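Local coordinates for protein cytochrome c552 (Thermochromatium tepidum, PDB 5ZE8) that carries five covalently bound c-type hemes and, as a low-potential multiheme cytochrome of a purple sulfur bacterium, probably transfers electrons between redox partners, at residues A[35-38]-A[39-42]; A[102-105]-A[106-109]. All coordinates share one frame; numbering follows the deposited sequence.

Overall arrangement
Both contacts are local, each made within one unbroken run of eight residues, and together they illustrate how short segments of a penta-heme cytochrome pack against each other near the hemes. Interaction 1 is the 3-10 turn at the start of the modelled chain, a surface contact, its centre about 25 Å from the centre of the chain. Interaction 2, buried, its centre about 17 Å from that point, holds the C102 thioether and the H103 axial ligand of one heme; the P105 side chain is about 4 Å from another heme, and that of V40 about 4 Å from a bound heme. The contacts lie about 13 Å apart, centre to centre, and touch: H38 O packs 3.4 Å from N106 CG.

Interaction 1: residues A[35-38]-A[39-42]; sequences EPIH and RVSS
A short 3-10 turn at residues 37-39, just ahead of helix 42-46, is held by two successive backbone bonds, each spanning three residues. R39 N donates to P36 O at 3.0 Å, and V40 N donates to I37 O at 3.1 Å with an N-H...O angle of 161°. Both donors stand well above the plane of the carbonyl they reach, consistent with the tight winding. One water bridges H38 O and V40 O, donating to both.

Side chains close the turn on two flanks. On one, the R39 chain bends at chi3 (-132°) and brings its guanidinium back beside the P36 ring: P36 CG sits over one face, toward its rim, and P36 CD lies 3.7 Å from R39 NH1. H38 and R39 run side by side in the same direction, with the imidazole and guanidinium planes 71° apart. They share D110, which takes a hydrogen bond from H38 NE2 at OD1 and a salt bridge from R39 NE at OD2, so one carboxylate fixes both groups and probably offsets the charge of the arginine. A methionine replacing R39 would probably leave D110 without its salt-bridge mate and the P36 ring without the flat group it packs on.

S41 occupies the N-cap position of the coming helix, its OG bonded to E43 N. The other flank is apolar and leads to the heme that V40 touches. With CG2 anti to its carbonyl carbon, V40 turns that methyl back over the turn, 3.6 Å from I37 O and 4.0 Å from I37 CD1.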
loop_
_atom_site.group_PDB
_atom_site.type_symbol
_atom_site.label_atom_id
_atom_site.label_comp_id
_atom_site.label_asym_id
_atom_site.label_seq_id
_atom_site.Cartn_x
_atom_site.Cartn_y
_atom_site.Cartn_z
ATOM N N GLU A 35 11.240 -24.811 -13.917
ATOM C CA GLU A 35 11.695 -24.453 -15.314
ATOM C C GLU A 35 11.123 -23.143 -15.886
ATOM O O GLU A 35 11.918 -22.397 -16.524
ATOM C CB GLU A 35 11.501 -25.627 -16.318
ATOM C CG GLU A 35 12.797 -26.123 -16.981
ATOM C CD GLU A 35 12.689 -27.523 -17.598
ATOM O OE1 GLU A 35 12.312 -28.482 -16.877
ATOM O OE2 GLU A 35 12.998 -27.674 -18.807
ATOM N N PRO A 36 9.774 -22.846 -15.677
ATOM C CA PRO A 36 9.326 -21.568 -16.224
ATOM C C PRO A 36 9.797 -20.513 -15.289
ATOM O O PRO A 36 9.943 -20.770 -14.079
ATOM C CB PRO A 36 7.834 -21.656 -16.201
ATOM C CG PRO A 36 7.516 -22.527 -15.059
ATOM C CD PRO A 36 8.676 -23.487 -14.934
ATOM N N ILE A 37 10.053 -19.366 -15.893
ATOM C CA ILE A 37 10.602 -18.236 -15.190
ATOM C C ILE A 37 9.795 -17.818 -13.967
ATOM O O ILE A 37 10.346 -17.422 -12.967
ATOM C CB ILE A 37 10.867 -17.082 -16.183
ATOM C CG1 ILE A 37 11.448 -15.841 -15.505
ATOM C CG2 ILE A 37 9.579 -16.592 -16.794
ATOM C CD1 ILE A 37 12.745 -16.140 -14.824
ATOM N N HIS A 38 8.477 -17.911 -14.039
ATOM C CA HIS A 38 7.643 -17.460 -12.889
ATOM C C HIS A 38 7.740 -18.343 -11.695
ATOM O O HIS A 38 7.217 -17.997 -10.617
ATOM C CB HIS A 38 6.175 -17.254 -13.279
ATOM C CG HIS A 38 5.383 -18.493 -13.534
ATOM N ND1 HIS A 38 5.356 -19.074 -14.782
ATOM C CD2 HIS A 38 4.568 -19.227 -12.750
ATOM C CE1 HIS A 38 4.568 -20.138 -14.740
ATOM N NE2 HIS A 38 4.076 -20.251 -13.513
ATOM N N ARG A 39 8.392 -19.522 -11.845
ATOM C CA ARG A 39 8.600 -20.363 -10.651
ATOM C C ARG A 39 10.057 -20.327 -10.159
ATOM O O ARG A 39 10.430 -21.098 -9.226
ATOM C CB ARG A 39 8.136 -21.827 -10.941
ATOM C CG ARG A 39 6.646 -22.102 -10.711
ATOM C CD ARG A 39 6.326 -23.624 -10.697
ATOM N NE ARG A 39 5.153 -23.860 -11.579
ATOM C CZ ARG A 39 5.086 -24.633 -12.662
ATOM N NH1 ARG A 39 6.096 -25.435 -13.093
ATOM N NH2 ARG A 39 3.932 -24.660 -13.323
ATOM N N VAL A 40 10.863 -19.446 -10.711
ATOM C CA VAL A 40 12.241 -19.192 -10.233
ATOM C C VAL A 40 12.238 -18.388 -8.923
ATOM O O VAL A 40 11.661 -17.268 -8.846
ATOM C CB VAL A 40 13.077 -18.473 -11.290
ATOM C CG1 VAL A 40 14.446 -18.088 -10.693
ATOM C CG2 VAL A 40 13.293 -19.353 -12.468
ATOM N N SER A 41 12.890 -18.931 -7.878
ATOM C CA SER A 41 12.903 -18.294 -6.565
ATOM C C SER A 41 13.725 -17.031 -6.602
ATOM O O SER A 41 14.808 -16.941 -7.188
ATOM C CB SER A 41 13.547 -19.221 -5.517
ATOM O OG SER A 41 13.650 -18.564 -4.270
ATOM N N SER A 42 13.280 -16.095 -5.773
ATOM C CA SER A 42 14.001 -14.805 -5.581
ATOM C C SER A 42 15.431 -15.046 -5.022
ATOM O O SER A 42 16.328 -14.168 -5.140
ATOM C CB SER A 42 13.195 -13.871 -4.681
ATOM O OG SER A 42 11.868 -13.689 -5.216
HETATM O O HOH W 1 8.845 -17.475 -8.305
#

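Interaction 2: residues A[102-105]-A[106-109]; sequences CHAP and NAAR. With HEC (heme c), chain C.
The end of a CXXCH heme-attachment motif joins the short helix 105-109 here, with A104 as the residue between the two helices. On the heme side, C102 SG forms the thioether to CAC of heme c at 1.9 Å, its torsion (chi1 -54°) placing the sulfur anti to the carbonyl carbon. The adjacent H103 supplies NE2 as an axial ligand of the iron at 2.1 Å, its ring standing upright on the porphyrin with CD2 and CE1 about equally far from the metal. H103 ND1 is hydrogen-bonded elsewhere in the structure, which limits rotation of the imidazole, and H72 stacks on the ring.

A104 leaves helical geometry (phi -145°) and occupies the N-cap position of the next helix. Its carbonyl oxygen receives A108 N at 3.1 Å, nearly along the C=O axis, and a weak bond from A107 N. P105 opens the helix, where the N-H that proline lacks is not missed, since first-turn N-H groups take no part in the helix's i to i-4 bonds; P105 O then takes R109 N at 2.9 Å. Methyl packing across the first turn is modest, with A104 CB 4.1 Å from A107 CB.

The polar side chains of N106 and R109 find partners beyond this turn. N106 ND2 bonds to A120 O of helix 119-122 and to N126 OD1, while R109, extended from CG to NE, passes its guanidinium to T132 OG1 and to S156 O in the loop after strand 153-155. N126 and T132 flank helix 127-131, and P105 lies close to a second heme. A histidine that directly follows a thioether cysteine and ligates the iron of that same heme is the hallmark of the CXXCH motif of c-type cytochromes.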
loop_
_atom_site.group_PDB
_atom_site.type_symbol
_atom_site.label_atom_id
_atom_site.label_comp_id
_atom_site.label_asym_id
_atom_site.label_seq_id
_atom_site.Cartn_x
_atom_site.Cartn_y
_atom_site.Cartn_z
ATOM N N CYS A 102 -3.372 -10.645 -6.886
ATOM C CA CYS A 102 -2.544 -9.496 -6.370
ATOM C C CYS A 102 -1.599 -9.908 -5.270
ATOM O O CYS A 102 -0.484 -9.445 -5.231
ATOM C CB CYS A 102 -3.359 -8.300 -5.860
ATOM S SG CYS A 102 -4.553 -7.736 -7.175
ATOM N N HIS A 103 -2.068 -10.779 -4.345
ATOM C CA HIS A 103 -1.293 -11.158 -3.136
ATOM C C HIS A 103 -0.412 -12.381 -3.348
ATOM O O HIS A 103 0.532 -12.566 -2.570
ATOM C CB HIS A 103 -2.203 -11.428 -1.951
ATOM C CG HIS A 103 -2.860 -10.227 -1.346
ATOM N ND1 HIS A 103 -2.335 -9.627 -0.207
ATOM C CD2 HIS A 103 -4.014 -9.514 -1.671
ATOM C CE1 HIS A 103 -3.112 -8.598 0.113
ATOM N NE2 HIS A 103 -4.131 -8.496 -0.741
ATOM N N ALA A 104 -0.701 -13.256 -4.326
ATOM C CA ALA A 104 0.131 -14.427 -4.569
ATOM C C ALA A 104 0.148 -14.686 -6.067
ATOM O O ALA A 104 -0.316 -15.726 -6.540
ATOM C CB ALA A 104 -0.311 -15.604 -3.747
ATOM N N PRO A 105 0.708 -13.745 -6.838
ATOM C CA PRO A 105 0.565 -13.803 -8.272
ATOM C C PRO A 105 1.026 -15.044 -8.921
ATOM O O PRO A 105 0.377 -15.529 -9.876
ATOM C CB PRO A 105 1.299 -12.524 -8.767
ATOM C CG PRO A 105 2.172 -12.146 -7.626
ATOM C CD PRO A 105 1.404 -12.519 -6.406
ATOM N N ASN A 106 2.148 -15.650 -8.481
ATOM C CA ASN A 106 2.566 -16.858 -9.170
ATOM C C ASN A 106 1.711 -18.069 -8.870
ATOM O O ASN A 106 1.625 -18.950 -9.744
ATOM C CB ASN A 106 4.004 -17.150 -8.821
ATOM C CG ASN A 106 4.948 -15.967 -9.159
ATOM O OD1 ASN A 106 4.885 -15.344 -10.259
ATOM N ND2 ASN A 106 5.918 -15.751 -8.252
ATOM N N ALA A 107 1.067 -18.053 -7.737
ATOM C CA ALA A 107 0.072 -19.126 -7.402
ATOM C C ALA A 107 -1.143 -18.952 -8.310
ATOM O O ALA A 107 -1.574 -19.911 -8.887
ATOM C CB ALA A 107 -0.316 -19.085 -5.943
ATOM N N ALA A 108 -1.628 -17.704 -8.469
ATOM C CA ALA A 108 -2.765 -17.509 -9.345
ATOM C C ALA A 108 -2.358 -17.883 -10.781
ATOM O O ALA A 108 -3.136 -18.493 -11.504
ATOM C CB ALA A 108 -3.147 -16.099 -9.259
ATOM N N ARG A 109 -1.110 -17.615 -11.182
ATOM C CA ARG A 109 -0.677 -17.946 -12.560
ATOM C C ARG A 109 -0.677 -19.457 -12.817
ATOM O O ARG A 109 -0.955 -19.871 -13.965
ATOM C CB ARG A 109 0.708 -17.388 -12.824
ATOM C CG ARG A 109 1.167 -17.521 -14.255
ATOM C CD ARG A 109 2.338 -16.647 -14.393
ATOM N NE ARG A 109 2.915 -16.685 -15.722
ATOM C CZ ARG A 109 3.873 -15.882 -16.097
ATOM N NH1 ARG A 109 4.374 -14.979 -15.238
ATOM N NH2 ARG A 109 4.327 -16.023 -17.378
HETATM FE FE HEC C . -5.727 -7.082 -0.669
HETATM C CHA HEC C . -3.929 -4.958 1.367
HETATM C CHB HEC C . -7.069 -8.532 2.095
HETATM C CHC HEC C . -7.736 -8.932 -2.604
HETATM C CHD HEC C . -4.406 -5.636 -3.429
HETATM N NA HEC C . -5.605 -6.841 1.281
HETATM C C1A HEC C . -4.769 -5.898 1.959
HETATM C C2A HEC C . -5.055 -5.887 3.369
HETATM C C3A HEC C . -5.946 -6.853 3.579
HETATM C C4A HEC C . -6.285 -7.414 2.309
HETATM C CMA HEC C . -6.581 -7.255 4.873
HETATM C CAA HEC C . -4.355 -5.095 4.407
HETATM C CBA HEC C . -3.018 -5.820 4.726
HETATM C CGA HEC C . -2.099 -5.186 5.721
HETATM O O1A HEC C . -1.018 -5.746 6.140
HETATM O O2A HEC C . -2.336 -4.034 6.209
HETATM N NB HEC C . -7.091 -8.548 -0.278
HETATM C C1B HEC C . -7.445 -9.040 0.889
HETATM C C2B HEC C . -8.319 -10.151 0.681
HETATM C C3B HEC C . -8.610 -10.286 -0.636
HETATM C C4B HEC C . -7.804 -9.195 -1.257
HETATM C CMB HEC C . -8.873 -10.961 1.805
HETATM C CAB HEC C . -9.493 -11.200 -1.368
HETATM C CBB HEC C . -10.785 -11.408 -0.825
HETATM N NC HEC C . -6.029 -7.236 -2.621
HETATM C C1C HEC C . -6.978 -8.032 -3.306
HETATM C C2C HEC C . -6.934 -7.831 -4.712
HETATM C C3C HEC C . -5.926 -6.927 -4.956
HETATM C C4C HEC C . -5.381 -6.589 -3.641
HETATM C CMC HEC C . -7.760 -8.554 -5.712
HETATM C CAC HEC C . -5.460 -6.382 -6.245
HETATM C CBC HEC C . -6.470 -5.786 -7.050
HETATM N ND HEC C . -4.408 -5.675 -0.963
HETATM C C1D HEC C . -3.935 -5.210 -2.148
HETATM C C2D HEC C . -2.991 -4.135 -1.980
HETATM C C3D HEC C . -2.907 -3.900 -0.672
HETATM C C4D HEC C . -3.799 -4.871 -0.027
HETATM C CMD HEC C . -2.331 -3.392 -3.092
HETATM C CAD HEC C . -2.017 -2.868 0.034
HETATM C CBD HEC C . -2.894 -1.677 0.228
HETATM C CGD HEC C . -2.221 -0.537 0.996
HETATM O O1D HEC C . -1.042 -0.505 1.220
HETATM O O2D HEC C . -2.949 0.396 1.478
#